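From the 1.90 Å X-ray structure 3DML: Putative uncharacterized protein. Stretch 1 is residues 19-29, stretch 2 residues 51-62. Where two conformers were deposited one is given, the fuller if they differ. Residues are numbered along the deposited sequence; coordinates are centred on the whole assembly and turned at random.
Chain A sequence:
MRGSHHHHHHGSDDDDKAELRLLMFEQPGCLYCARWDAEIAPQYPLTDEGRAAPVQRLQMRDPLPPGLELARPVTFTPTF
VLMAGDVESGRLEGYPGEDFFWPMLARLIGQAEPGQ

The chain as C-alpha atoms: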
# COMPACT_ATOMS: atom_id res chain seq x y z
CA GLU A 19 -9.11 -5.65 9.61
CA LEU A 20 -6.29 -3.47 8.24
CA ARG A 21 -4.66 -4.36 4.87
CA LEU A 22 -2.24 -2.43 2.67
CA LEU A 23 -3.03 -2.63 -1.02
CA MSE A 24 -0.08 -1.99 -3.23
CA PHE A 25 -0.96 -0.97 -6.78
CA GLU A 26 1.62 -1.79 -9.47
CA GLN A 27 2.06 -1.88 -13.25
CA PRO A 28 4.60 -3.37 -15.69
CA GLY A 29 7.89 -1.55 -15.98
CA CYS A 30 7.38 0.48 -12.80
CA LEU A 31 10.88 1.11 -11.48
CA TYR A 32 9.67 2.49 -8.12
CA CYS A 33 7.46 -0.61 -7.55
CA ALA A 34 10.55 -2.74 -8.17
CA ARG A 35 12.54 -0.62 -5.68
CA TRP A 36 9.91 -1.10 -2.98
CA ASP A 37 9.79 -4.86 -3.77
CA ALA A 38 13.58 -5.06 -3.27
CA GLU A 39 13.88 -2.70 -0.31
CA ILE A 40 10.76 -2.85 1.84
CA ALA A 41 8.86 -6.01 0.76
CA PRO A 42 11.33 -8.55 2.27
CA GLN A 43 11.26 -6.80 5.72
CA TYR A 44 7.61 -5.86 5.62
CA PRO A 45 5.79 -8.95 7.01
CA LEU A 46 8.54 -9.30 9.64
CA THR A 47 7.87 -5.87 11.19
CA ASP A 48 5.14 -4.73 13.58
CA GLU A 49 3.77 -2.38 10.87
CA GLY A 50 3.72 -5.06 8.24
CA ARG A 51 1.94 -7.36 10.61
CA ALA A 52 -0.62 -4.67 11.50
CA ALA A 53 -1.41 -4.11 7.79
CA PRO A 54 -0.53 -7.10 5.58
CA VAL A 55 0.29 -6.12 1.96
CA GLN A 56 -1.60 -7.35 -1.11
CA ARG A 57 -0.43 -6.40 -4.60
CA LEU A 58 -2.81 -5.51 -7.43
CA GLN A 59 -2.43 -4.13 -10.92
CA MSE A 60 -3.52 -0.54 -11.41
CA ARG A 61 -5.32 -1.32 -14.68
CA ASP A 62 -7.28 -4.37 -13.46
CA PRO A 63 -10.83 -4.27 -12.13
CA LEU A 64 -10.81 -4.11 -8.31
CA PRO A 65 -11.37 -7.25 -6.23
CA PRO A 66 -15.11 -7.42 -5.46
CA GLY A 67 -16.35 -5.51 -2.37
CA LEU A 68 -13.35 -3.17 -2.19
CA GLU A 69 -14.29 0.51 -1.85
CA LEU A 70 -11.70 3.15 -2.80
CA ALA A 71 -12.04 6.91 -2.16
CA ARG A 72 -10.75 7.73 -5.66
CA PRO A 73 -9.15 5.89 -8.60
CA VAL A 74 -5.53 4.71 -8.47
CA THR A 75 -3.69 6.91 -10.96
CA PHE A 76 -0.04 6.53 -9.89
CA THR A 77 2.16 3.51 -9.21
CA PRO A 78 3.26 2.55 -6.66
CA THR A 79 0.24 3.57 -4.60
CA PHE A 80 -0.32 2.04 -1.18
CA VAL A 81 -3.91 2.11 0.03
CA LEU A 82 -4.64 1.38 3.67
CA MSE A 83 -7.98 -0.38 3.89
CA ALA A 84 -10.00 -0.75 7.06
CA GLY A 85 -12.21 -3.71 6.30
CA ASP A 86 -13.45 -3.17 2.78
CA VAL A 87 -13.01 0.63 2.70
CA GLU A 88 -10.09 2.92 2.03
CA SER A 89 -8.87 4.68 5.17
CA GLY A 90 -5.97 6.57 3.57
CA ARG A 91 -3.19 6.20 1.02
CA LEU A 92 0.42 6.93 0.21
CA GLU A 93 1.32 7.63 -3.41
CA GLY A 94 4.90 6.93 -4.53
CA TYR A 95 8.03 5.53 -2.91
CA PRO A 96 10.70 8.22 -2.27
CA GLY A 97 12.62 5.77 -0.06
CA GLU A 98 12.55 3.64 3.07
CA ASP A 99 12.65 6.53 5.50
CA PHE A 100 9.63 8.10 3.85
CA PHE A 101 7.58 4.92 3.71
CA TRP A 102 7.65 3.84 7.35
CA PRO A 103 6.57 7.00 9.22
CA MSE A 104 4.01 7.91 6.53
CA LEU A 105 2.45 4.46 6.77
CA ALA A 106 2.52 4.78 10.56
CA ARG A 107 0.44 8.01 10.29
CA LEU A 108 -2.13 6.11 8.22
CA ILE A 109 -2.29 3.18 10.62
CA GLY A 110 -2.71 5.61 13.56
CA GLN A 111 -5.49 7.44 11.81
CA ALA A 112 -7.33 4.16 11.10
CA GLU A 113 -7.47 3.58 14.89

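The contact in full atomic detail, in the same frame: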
# COMPACT_ATOMS: atom_id res chain seq x y z
N GLU A 19 -8.50 -5.72 10.95
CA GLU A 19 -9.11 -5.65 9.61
C GLU A 19 -8.37 -4.65 8.72
O GLU A 19 -8.88 -4.25 7.68
CB GLU A 19 -10.59 -5.28 9.71
CG GLU A 19 -10.96 -4.55 10.98
CD GLU A 19 -10.19 -3.28 11.19
OE1 GLU A 19 -9.19 -3.30 11.95
OE2 GLU A 19 -10.58 -2.25 10.59
N LEU A 20 -7.16 -4.28 9.12
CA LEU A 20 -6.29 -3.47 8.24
C LEU A 20 -5.54 -4.32 7.19
O LEU A 20 -5.06 -5.40 7.47
CB LEU A 20 -5.29 -2.67 9.08
CG LEU A 20 -5.56 -1.24 9.51
CD1 LEU A 20 -6.98 -0.99 9.92
CD2 LEU A 20 -4.55 -0.77 10.57
N ARG A 21 -5.46 -3.79 5.96
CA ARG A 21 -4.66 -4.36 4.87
C ARG A 21 -4.04 -3.20 4.09
O ARG A 21 -4.67 -2.16 3.96
CB ARG A 21 -5.54 -5.14 3.89
CG ARG A 21 -6.00 -6.51 4.35
CD ARG A 21 -6.85 -7.14 3.26
NE ARG A 21 -8.18 -6.53 3.18
CZ ARG A 21 -8.95 -6.51 2.09
NH1 ARG A 21 -8.54 -7.06 0.95
NH2 ARG A 21 -10.14 -5.92 2.15
N LEU A 22 -2.86 -3.41 3.55
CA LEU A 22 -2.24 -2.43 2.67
C LEU A 22 -2.26 -2.95 1.25
O LEU A 22 -1.58 -3.93 0.94
CB LEU A 22 -0.80 -2.16 3.06
CG LEU A 22 -0.12 -0.94 2.45
CD1 LEU A 22 -0.74 0.38 2.95
CD2 LEU A 22 1.32 -0.99 2.87
N LEU A 23 -3.02 -2.30 0.39
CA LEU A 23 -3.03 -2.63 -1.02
C LEU A 23 -1.92 -1.87 -1.70
O LEU A 23 -1.80 -0.64 -1.56
CB LEU A 23 -4.36 -2.22 -1.65
CG LEU A 23 -5.60 -2.85 -1.07
CD1 LEU A 23 -6.81 -2.32 -1.85
CD2 LEU A 23 -5.52 -4.37 -1.16
N MSE A 24 -1.12 -2.60 -2.45
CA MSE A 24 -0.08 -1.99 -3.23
C MSE A 24 -0.41 -2.12 -4.71
O MSE A 24 -0.50 -3.25 -5.23
CB MSE A 24 1.25 -2.65 -2.93
CG MSE A 24 2.33 -2.18 -3.86
SE MSE A 24 4.00 -3.11 -3.56
CE MSE A 24 5.05 -1.85 -4.60
N PHE A 25 -0.61 -0.99 -5.37
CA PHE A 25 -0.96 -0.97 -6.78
C PHE A 25 0.28 -0.80 -7.64
O PHE A 25 1.06 0.14 -7.44
CB PHE A 25 -2.00 0.11 -7.07
CG PHE A 25 -3.35 -0.21 -6.53
CD1 PHE A 25 -4.27 -0.91 -7.31
CD2 PHE A 25 -3.69 0.14 -5.22
CE1 PHE A 25 -5.53 -1.21 -6.79
CE2 PHE A 25 -4.94 -0.16 -4.69
CZ PHE A 25 -5.87 -0.85 -5.46
N GLU A 26 0.44 -1.72 -8.60
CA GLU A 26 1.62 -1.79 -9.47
C GLU A 26 1.24 -1.79 -10.94
O GLU A 26 0.07 -1.89 -11.28
CB GLU A 26 2.37 -3.10 -9.20
CG GLU A 26 2.84 -3.29 -7.79
CD GLU A 26 4.02 -4.23 -7.73
OE1 GLU A 26 4.92 -4.00 -6.89
OE2 GLU A 26 4.06 -5.20 -8.52
N GLN A 27 2.25 -1.67 -11.81
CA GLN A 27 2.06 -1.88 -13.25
C GLN A 27 3.40 -2.32 -13.83
O GLN A 27 4.43 -2.13 -13.19
CB GLN A 27 1.58 -0.61 -13.95
CG GLN A 27 2.59 0.56 -14.03
CD GLN A 27 1.97 1.75 -14.72
OE1 GLN A 27 1.56 1.66 -15.88
NE2 GLN A 27 1.87 2.88 -14.00
N PRO A 28 3.37 -2.96 -15.02
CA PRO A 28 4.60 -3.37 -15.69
C PRO A 28 5.55 -2.22 -15.94
O PRO A 28 5.14 -1.10 -16.29
CB PRO A 28 4.09 -3.95 -17.03
CG PRO A 28 2.75 -4.45 -16.71
CD PRO A 28 2.18 -3.38 -15.79
N GLY A 29 6.84 -2.51 -15.73
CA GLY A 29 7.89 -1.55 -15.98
C GLY A 29 8.00 -0.43 -14.96
O GLY A 29 8.70 0.55 -15.20
N ARG A 51 2.85 -6.39 10.02
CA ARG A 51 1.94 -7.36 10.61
C ARG A 51 0.58 -6.72 10.95
O ARG A 51 -0.45 -7.39 10.94
CB ARG A 51 2.61 -8.00 11.83
CG ARG A 51 3.79 -8.92 11.40
CD ARG A 51 4.74 -9.31 12.52
NE ARG A 51 4.01 -9.68 13.73
CZ ARG A 51 4.25 -9.19 14.95
NH1 ARG A 51 5.24 -8.31 15.16
NH2 ARG A 51 3.51 -9.60 15.98
N ALA A 52 0.59 -5.42 11.22
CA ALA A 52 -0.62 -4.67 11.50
C ALA A 52 -1.44 -4.48 10.21
O ALA A 52 -2.66 -4.45 10.25
CB ALA A 52 -0.28 -3.32 12.11
N ALA A 53 -0.76 -4.36 9.07
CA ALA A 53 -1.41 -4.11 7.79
C ALA A 53 -0.78 -4.94 6.68
O ALA A 53 -0.00 -4.42 5.88
CB ALA A 53 -1.35 -2.62 7.45
N PRO A 54 -1.12 -6.24 6.59
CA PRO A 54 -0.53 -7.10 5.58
C PRO A 54 -0.73 -6.57 4.14
O PRO A 54 -1.82 -6.10 3.80
CB PRO A 54 -1.29 -8.43 5.77
CG PRO A 54 -1.72 -8.41 7.16
CD PRO A 54 -2.09 -6.97 7.43
N VAL A 55 0.32 -6.66 3.33
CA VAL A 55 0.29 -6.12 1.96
C VAL A 55 -0.31 -7.12 0.96
O VAL A 55 -0.14 -8.34 1.11
CB VAL A 55 1.71 -5.63 1.49
CG1 VAL A 55 2.71 -6.78 1.41
CG2 VAL A 55 1.65 -4.89 0.16
N GLN A 56 -1.06 -6.58 0.00
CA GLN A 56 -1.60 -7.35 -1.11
C GLN A 56 -1.36 -6.53 -2.38
O GLN A 56 -1.70 -5.35 -2.45
CB GLN A 56 -3.09 -7.63 -0.91
CG GLN A 56 -3.52 -7.93 0.56
CD GLN A 56 -3.03 -9.28 1.14
OE1 GLN A 56 -2.71 -10.24 0.41
NE2 GLN A 56 -2.98 -9.34 2.47
N ARG A 57 -0.71 -7.13 -3.38
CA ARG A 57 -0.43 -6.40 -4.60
C ARG A 57 -1.57 -6.55 -5.60
O ARG A 57 -2.19 -7.62 -5.69
CB ARG A 57 0.84 -6.93 -5.26
CG ARG A 57 2.10 -6.75 -4.43
CD ARG A 57 3.30 -7.18 -5.26
NE ARG A 57 4.58 -6.89 -4.61
CZ ARG A 57 4.99 -7.58 -3.56
NH1 ARG A 57 4.19 -8.51 -3.07
NH2 ARG A 57 6.18 -7.33 -2.99
N LEU A 58 -1.81 -5.50 -6.37
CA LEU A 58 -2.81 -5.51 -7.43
C LEU A 58 -2.25 -4.68 -8.56
O LEU A 58 -1.34 -3.87 -8.36
CB LEU A 58 -4.13 -4.88 -6.94
CG LEU A 58 -4.85 -5.55 -5.78
CD1 LEU A 58 -5.97 -4.64 -5.27
CD2 LEU A 58 -5.43 -6.92 -6.20
N GLN A 59 -2.81 -4.88 -9.75
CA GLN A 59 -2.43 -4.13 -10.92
C GLN A 59 -3.34 -2.94 -11.05
O GLN A 59 -4.57 -3.07 -10.96
CB GLN A 59 -2.55 -5.00 -12.19
CG GLN A 59 -1.52 -6.10 -12.26
CD GLN A 59 -0.16 -5.52 -12.52
OE1 GLN A 59 0.01 -4.72 -13.45
NE2 GLN A 59 0.80 -5.86 -11.69
N MSE A 60 -2.75 -1.77 -11.29
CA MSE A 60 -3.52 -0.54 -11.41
C MSE A 60 -4.61 -0.64 -12.47
O MSE A 60 -5.71 -0.10 -12.28
CB MSE A 60 -2.61 0.64 -11.78
CG MSE A 60 -3.43 1.91 -12.06
SE MSE A 60 -2.26 3.45 -12.42
CE MSE A 60 -1.54 2.89 -14.12
N ARG A 61 -4.33 -1.31 -13.59
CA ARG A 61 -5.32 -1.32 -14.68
C ARG A 61 -6.38 -2.43 -14.61
O ARG A 61 -7.32 -2.43 -15.41
CB ARG A 61 -4.64 -1.24 -16.05
CG ARG A 61 -3.82 0.09 -16.20
CD ARG A 61 -3.38 0.35 -17.64
NE ARG A 61 -2.82 1.70 -17.79
CZ ARG A 61 -1.56 2.02 -17.51
NH1 ARG A 61 -0.72 1.10 -17.04
NH2 ARG A 61 -1.15 3.27 -17.68
N ASP A 62 -6.26 -3.32 -13.64
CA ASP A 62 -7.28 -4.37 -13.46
C ASP A 62 -8.52 -3.84 -12.75
O ASP A 62 -8.45 -2.87 -12.00
CB ASP A 62 -6.74 -5.54 -12.63
CG ASP A 62 -5.76 -6.41 -13.37
OD1 ASP A 62 -5.60 -6.26 -14.60
OD2 ASP A 62 -5.13 -7.26 -12.70
O HOH W 1 -5.53 -5.20 11.32

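The least expected feature of this contact lies just beyond the end of the paired strands, where two side chains take over from the backbone: Arg 61 NH1 donates to Gln 27 OE1 in a short hydrogen bond of 2.6 Å, the amide oxygen lying at the edge of the guanidinium, near its plane. Both side chains are long enough to meet although their CA-to-CB bonds point sideways. Arg 61 sits within a type I turn from Gln 59 to Asp 62, closed by Asp 62 N to Gln 59 O at 3.2 Å.

Before that point the two segments run as parallel strands, and their hydrogen bonds follow the parallel rule. Alternate residues of the first strand bond through both N and O to the residues flanking their partner. Thus Leu 22 N donates to Pro 54 O (2.9 Å) and Leu 22 O accepts from Gln 56 N (2.9 Å); Met 24 and Glu 26 repeat the pattern, ending with Met 60 N to Glu 26 O at 2.8 Å. Pro 54 lacks an amide hydrogen, yet its carbonyl serves fully as the first acceptor. Where the strand begins, a water bridges instead, accepting from Leu 20 N (2.9 Å) and donating to Ala 52 O (3.2 Å).

Side chains alternate between the faces. Leu 23, Phe 25 and Leu 58 share one, where Leu 58 CD1 lies 3.8 Å from Phe 25 CE1 and 4.1 Å from Leu 23 CD2; branched and aromatic hydrocarbon suits this packing. On the other, selenomethionine Met 24 packs its CB 3.8 Å from Val 55 CG2, a compact β-branched neighbour well suited to a strand. Farther along that face, Glu 26, partly exposed, and Arg 57, exposed, supply opposite charges where solvent can reach them, but their salt bridge is long, OE1 to NE 3.7 Å.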